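Local coordinates for 16L protein (Yaba-like disease virus, PDB 6TQP) that probably inhibits apoptosis of the infected host cell, acting as a poxviral member of the Bcl-2 fold family that binds pro-apoptotic BH3 peptides, at residues I102-V110 with M122-I133. Numbering follows the deposited sequence.
Sequences IISLISMIV and MSFLIEDIALKI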
loop_
_atom_site.group_PDB
_atom_site.type_symbol
_atom_site.label_atom_id
_atom_site.label_comp_id
_atom_site.label_asym_id
_atom_site.label_seq_id
_atom_site.Cartn_x
_atom_site.Cartn_y
_atom_site.Cartn_z
ATOM N N ILE A 102 2.665 -3.184 -0.750
ATOM C CA ILE A 102 1.859 -2.963 0.450
ATOM C C ILE A 102 0.590 -2.174 0.110
ATOM O O ILE A 102 -0.478 -2.410 0.692
ATOM C CB ILE A 102 2.697 -2.279 1.544
ATOM C CG1 ILE A 102 3.704 -3.292 2.101
ATOM C CG2 ILE A 102 1.804 -1.751 2.657
ATOM C CD1 ILE A 102 4.740 -2.690 3.034
ATOM N N ILE A 103 0.671 -1.225 -0.820
ATOM C CA ILE A 103 -0.552 -0.523 -1.222
ATOM C C ILE A 103 -1.553 -1.518 -1.787
ATOM O O ILE A 103 -2.745 -1.472 -1.470
ATOM C CB ILE A 103 -0.239 0.598 -2.227
ATOM C CG1 ILE A 103 0.642 1.650 -1.556
ATOM C CG2 ILE A 103 -1.542 1.230 -2.769
ATOM C CD1 ILE A 103 1.225 2.673 -2.519
ATOM N N SER A 104 -1.079 -2.454 -2.608
ATOM C CA SER A 104 -1.974 -3.485 -3.122
ATOM C C SER A 104 -2.531 -4.341 -1.993
ATOM O O SER A 104 -3.696 -4.751 -2.027
ATOM C CB SER A 104 -1.250 -4.366 -4.139
ATOM O OG SER A 104 -0.802 -3.608 -5.243
ATOM N N LEU A 105 -1.702 -4.653 -0.997
ATOM C CA LEU A 105 -2.164 -5.447 0.135
ATOM C C LEU A 105 -3.299 -4.739 0.870
ATOM O O LEU A 105 -4.329 -5.348 1.192
ATOM C CB LEU A 105 -0.989 -5.719 1.084
ATOM C CG LEU A 105 -1.364 -6.433 2.381
ATOM C CD1 LEU A 105 -1.883 -7.838 2.115
ATOM C CD2 LEU A 105 -0.168 -6.439 3.299
ATOM N N ILE A 106 -3.133 -3.443 1.143
ATOM C CA ILE A 106 -4.186 -2.673 1.815
ATOM C C ILE A 106 -5.458 -2.693 0.989
ATOM O O ILE A 106 -6.563 -2.839 1.529
ATOM C CB ILE A 106 -3.718 -1.226 2.073
ATOM C CG1 ILE A 106 -2.470 -1.197 2.950
ATOM C CG2 ILE A 106 -4.808 -0.385 2.764
ATOM C CD1 ILE A 106 -1.732 0.078 2.827
ATOM N N SER A 107 -5.331 -2.556 -0.334
ATOM C CA SER A 107 -6.524 -2.611 -1.186
ATOM C C SER A 107 -7.284 -3.909 -0.970
ATOM O O SER A 107 -8.515 -3.911 -0.828
ATOM C CB SER A 107 -6.135 -2.473 -2.657
ATOM O OG SER A 107 -5.592 -1.194 -2.900
ATOM N N MET A 108 -6.565 -5.032 -0.945
ATOM C CA MET A 108 -7.229 -6.306 -0.708
ATOM C C MET A 108 -7.838 -6.367 0.687
ATOM O O MET A 108 -8.959 -6.856 0.851
ATOM C CB MET A 108 -6.261 -7.463 -0.893
ATOM C CG MET A 108 -6.926 -8.806 -0.630
ATOM S SD MET A 108 -5.785 -10.164 -0.885
ATOM C CE MET A 108 -5.767 -10.097 -2.676
ATOM N N ILE A 109 -7.107 -5.911 1.708
ATOM C CA ILE A 109 -7.652 -5.931 3.069
ATOM C C ILE A 109 -8.993 -5.223 3.094
ATOM O O ILE A 109 -9.982 -5.730 3.636
ATOM C CB ILE A 109 -6.662 -5.293 4.059
ATOM C CG1 ILE A 109 -5.386 -6.128 4.131
ATOM C CG2 ILE A 109 -7.288 -5.193 5.468
ATOM C CD1 ILE A 109 -4.279 -5.508 4.962
ATOM N N VAL A 110 -9.045 -4.042 2.479
ATOM C CA VAL A 110 -10.264 -3.243 2.471
ATOM C C VAL A 110 -11.365 -3.960 1.702
ATOM O O VAL A 110 -12.533 -3.980 2.122
ATOM C CB VAL A 110 -9.945 -1.856 1.885
ATOM C CG1 VAL A 110 -11.155 -1.197 1.299
ATOM C CG2 VAL A 110 -9.311 -0.965 2.962
ATOM N N MET A 122 -9.823 1.299 11.345
ATOM C CA MET A 122 -9.351 0.970 10.004
ATOM C C MET A 122 -8.957 2.228 9.239
ATOM O O MET A 122 -7.942 2.243 8.537
ATOM C CB MET A 122 -10.425 0.182 9.249
ATOM C CG MET A 122 -9.975 -0.375 7.907
ATOM S SD MET A 122 -8.528 -1.452 8.040
ATOM C CE MET A 122 -8.166 -1.738 6.309
ATOM N N SER A 123 -9.735 3.304 9.368
ATOM C CA SER A 123 -9.340 4.553 8.726
ATOM C C SER A 123 -7.956 4.994 9.189
ATOM O O SER A 123 -7.158 5.498 8.391
ATOM C CB SER A 123 -10.363 5.652 9.016
ATOM O OG SER A 123 -10.248 6.100 10.356
ATOM N N PHE A 124 -7.658 4.831 10.480
ATOM C CA PHE A 124 -6.354 5.249 10.985
ATOM C C PHE A 124 -5.261 4.296 10.539
ATOM O O PHE A 124 -4.114 4.719 10.342
ATOM C CB PHE A 124 -6.371 5.343 12.513
ATOM C CG PHE A 124 -7.167 6.509 13.055
ATOM C CD1 PHE A 124 -7.303 7.688 12.330
ATOM C CD2 PHE A 124 -7.778 6.425 14.299
ATOM C CE1 PHE A 124 -8.039 8.752 12.838
ATOM C CE2 PHE A 124 -8.511 7.482 14.805
ATOM C CZ PHE A 124 -8.642 8.645 14.075
ATOM N N LEU A 125 -5.584 3.011 10.393
ATOM C CA LEU A 125 -4.644 2.085 9.772
ATOM C C LEU A 125 -4.247 2.579 8.394
ATOM O O LEU A 125 -3.069 2.546 8.012
ATOM C CB LEU A 125 -5.265 0.692 9.674
ATOM C CG LEU A 125 -4.342 -0.387 9.103
ATOM C CD1 LEU A 125 -4.689 -1.748 9.712
ATOM C CD2 LEU A 125 -4.436 -0.448 7.599
ATOM N N ILE A 126 -5.230 3.018 7.611
ATOM C CA ILE A 126 -4.920 3.490 6.269
ATOM C C ILE A 126 -4.052 4.738 6.354
ATOM O O ILE A 126 -3.035 4.861 5.662
ATOM C CB ILE A 126 -6.214 3.751 5.479
ATOM C CG1 ILE A 126 -6.986 2.439 5.302
ATOM C CG2 ILE A 126 -5.877 4.382 4.126
ATOM C CD1 ILE A 126 -8.446 2.647 4.862
ATOM N N GLU A 127 -4.446 5.681 7.214
ATOM C CA GLU A 127 -3.660 6.895 7.420
ATOM C C GLU A 127 -2.239 6.563 7.859
ATOM O O GLU A 127 -1.264 7.065 7.290
ATOM C CB GLU A 127 -4.340 7.777 8.468
ATOM C CG GLU A 127 -5.522 8.563 7.952
ATOM C CD GLU A 127 -5.094 9.787 7.174
ATOM O OE1 GLU A 127 -3.915 10.191 7.307
ATOM O OE2 GLU A 127 -5.934 10.342 6.436
ATOM N N ASP A 128 -2.109 5.730 8.892
ATOM C CA ASP A 128 -0.799 5.441 9.462
ATOM C C ASP A 128 0.128 4.791 8.443
ATOM O O ASP A 128 1.294 5.180 8.319
ATOM C CB ASP A 128 -0.957 4.538 10.680
ATOM C CG ASP A 128 -1.590 5.247 11.855
ATOM O OD1 ASP A 128 -1.503 6.487 11.921
ATOM O OD2 ASP A 128 -2.175 4.553 12.723
ATOM N N ILE A 129 -0.363 3.794 7.706
ATOM C CA ILE A 129 0.486 3.126 6.722
ATOM C C ILE A 129 0.783 4.052 5.544
ATOM O O ILE A 129 1.883 4.017 4.976
ATOM C CB ILE A 129 -0.157 1.807 6.266
ATOM C CG1 ILE A 129 -0.285 0.853 7.456
ATOM C CG2 ILE A 129 0.690 1.158 5.166
ATOM C CD1 ILE A 129 -1.000 -0.434 7.127
ATOM N N ALA A 130 -0.181 4.894 5.154
ATOM C CA ALA A 130 0.109 5.899 4.133
ATOM C C ALA A 130 1.231 6.820 4.592
ATOM O O ALA A 130 2.102 7.195 3.800
ATOM C CB ALA A 130 -1.151 6.710 3.808
ATOM N N LEU A 131 1.225 7.192 5.875
ATOM C CA LEU A 131 2.269 8.061 6.404
ATOM C C LEU A 131 3.631 7.397 6.284
ATOM O O LEU A 131 4.598 8.004 5.809
ATOM C CB LEU A 131 1.986 8.407 7.864
ATOM C CG LEU A 131 1.007 9.539 8.137
ATOM C CD1 LEU A 131 0.719 9.613 9.620
ATOM C CD2 LEU A 131 1.559 10.860 7.631
ATOM N N LYS A 132 3.724 6.140 6.709
ATOM C CA LYS A 132 5.000 5.440 6.660
ATOM C C LYS A 132 5.454 5.201 5.229
ATOM O O LYS A 132 6.650 5.279 4.933
ATOM C CB LYS A 132 4.903 4.112 7.399
ATOM C CG LYS A 132 4.857 4.227 8.904
ATOM C CD LYS A 132 6.102 4.867 9.505
ATOM C CE LYS A 132 7.322 3.989 9.298
ATOM N NZ LYS A 132 8.512 4.543 9.997
ATOM N N ILE A 133 4.524 4.900 4.323
ATOM C CA ILE A 133 4.922 4.721 2.932
ATOM C C ILE A 133 5.448 6.030 2.363
ATOM O O ILE A 133 6.369 6.034 1.531
ATOM C CB ILE A 133 3.748 4.167 2.103
ATOM C CG1 ILE A 133 3.445 2.732 2.539
ATOM C CG2 ILE A 133 4.063 4.233 0.626
ATOM C CD1 ILE A 133 2.184 2.149 1.895
#
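Ile106 and Ile129 meet tip to tip, the Ile106 CD1 methyl ending 3.5 Å from Ile129 CG2 in the tightest apolar touch between helices 102-110 and 122-133. With Ile129 CG1 beside the backbone N (chi1 -63°), CG2 takes the position anti to it and faces the partner helix, where it also meets Ile102 CG2 at 4.0 Å with the two side chains nearly perpendicular. Ile133 CD1 rests against two neighbours, 3.8 Å from Ile103 CG1 and 4.0 Å from Ile102 CG2; the Ile133 and Ile102 side chains pass each other running opposite ways. Segments 102-110 and 122-133 run antiparallel (174°), with a closest axis approach of 11.4 Å; they belong to consecutive helices 96-113 and 120-134 of the all-helical Bcl-2 fold, and the contact lies deep in the bundle. Ile86 of helix 76-92 packs on both Ile102 and Ile129, while Tyr23 and Ile20 of helix 12-27 touch Ile103 and Ile133, respectively. Ile102 also packs on an apolar side chain of the bound peptide. At the other end the contact rests on the Met122 methyl: bent at chi2 (57°), the chain brings CE to 3.6 Å from Val110 CG2 and 3.7 Å from Ile109 CG2. Within helix 102-110, the Ile103 carbonyl O takes two bonds from opposite faces of its plane, from Ser107 N and from Ser107 OG at 3.2 Å, which satisfies this buried hydroxyl.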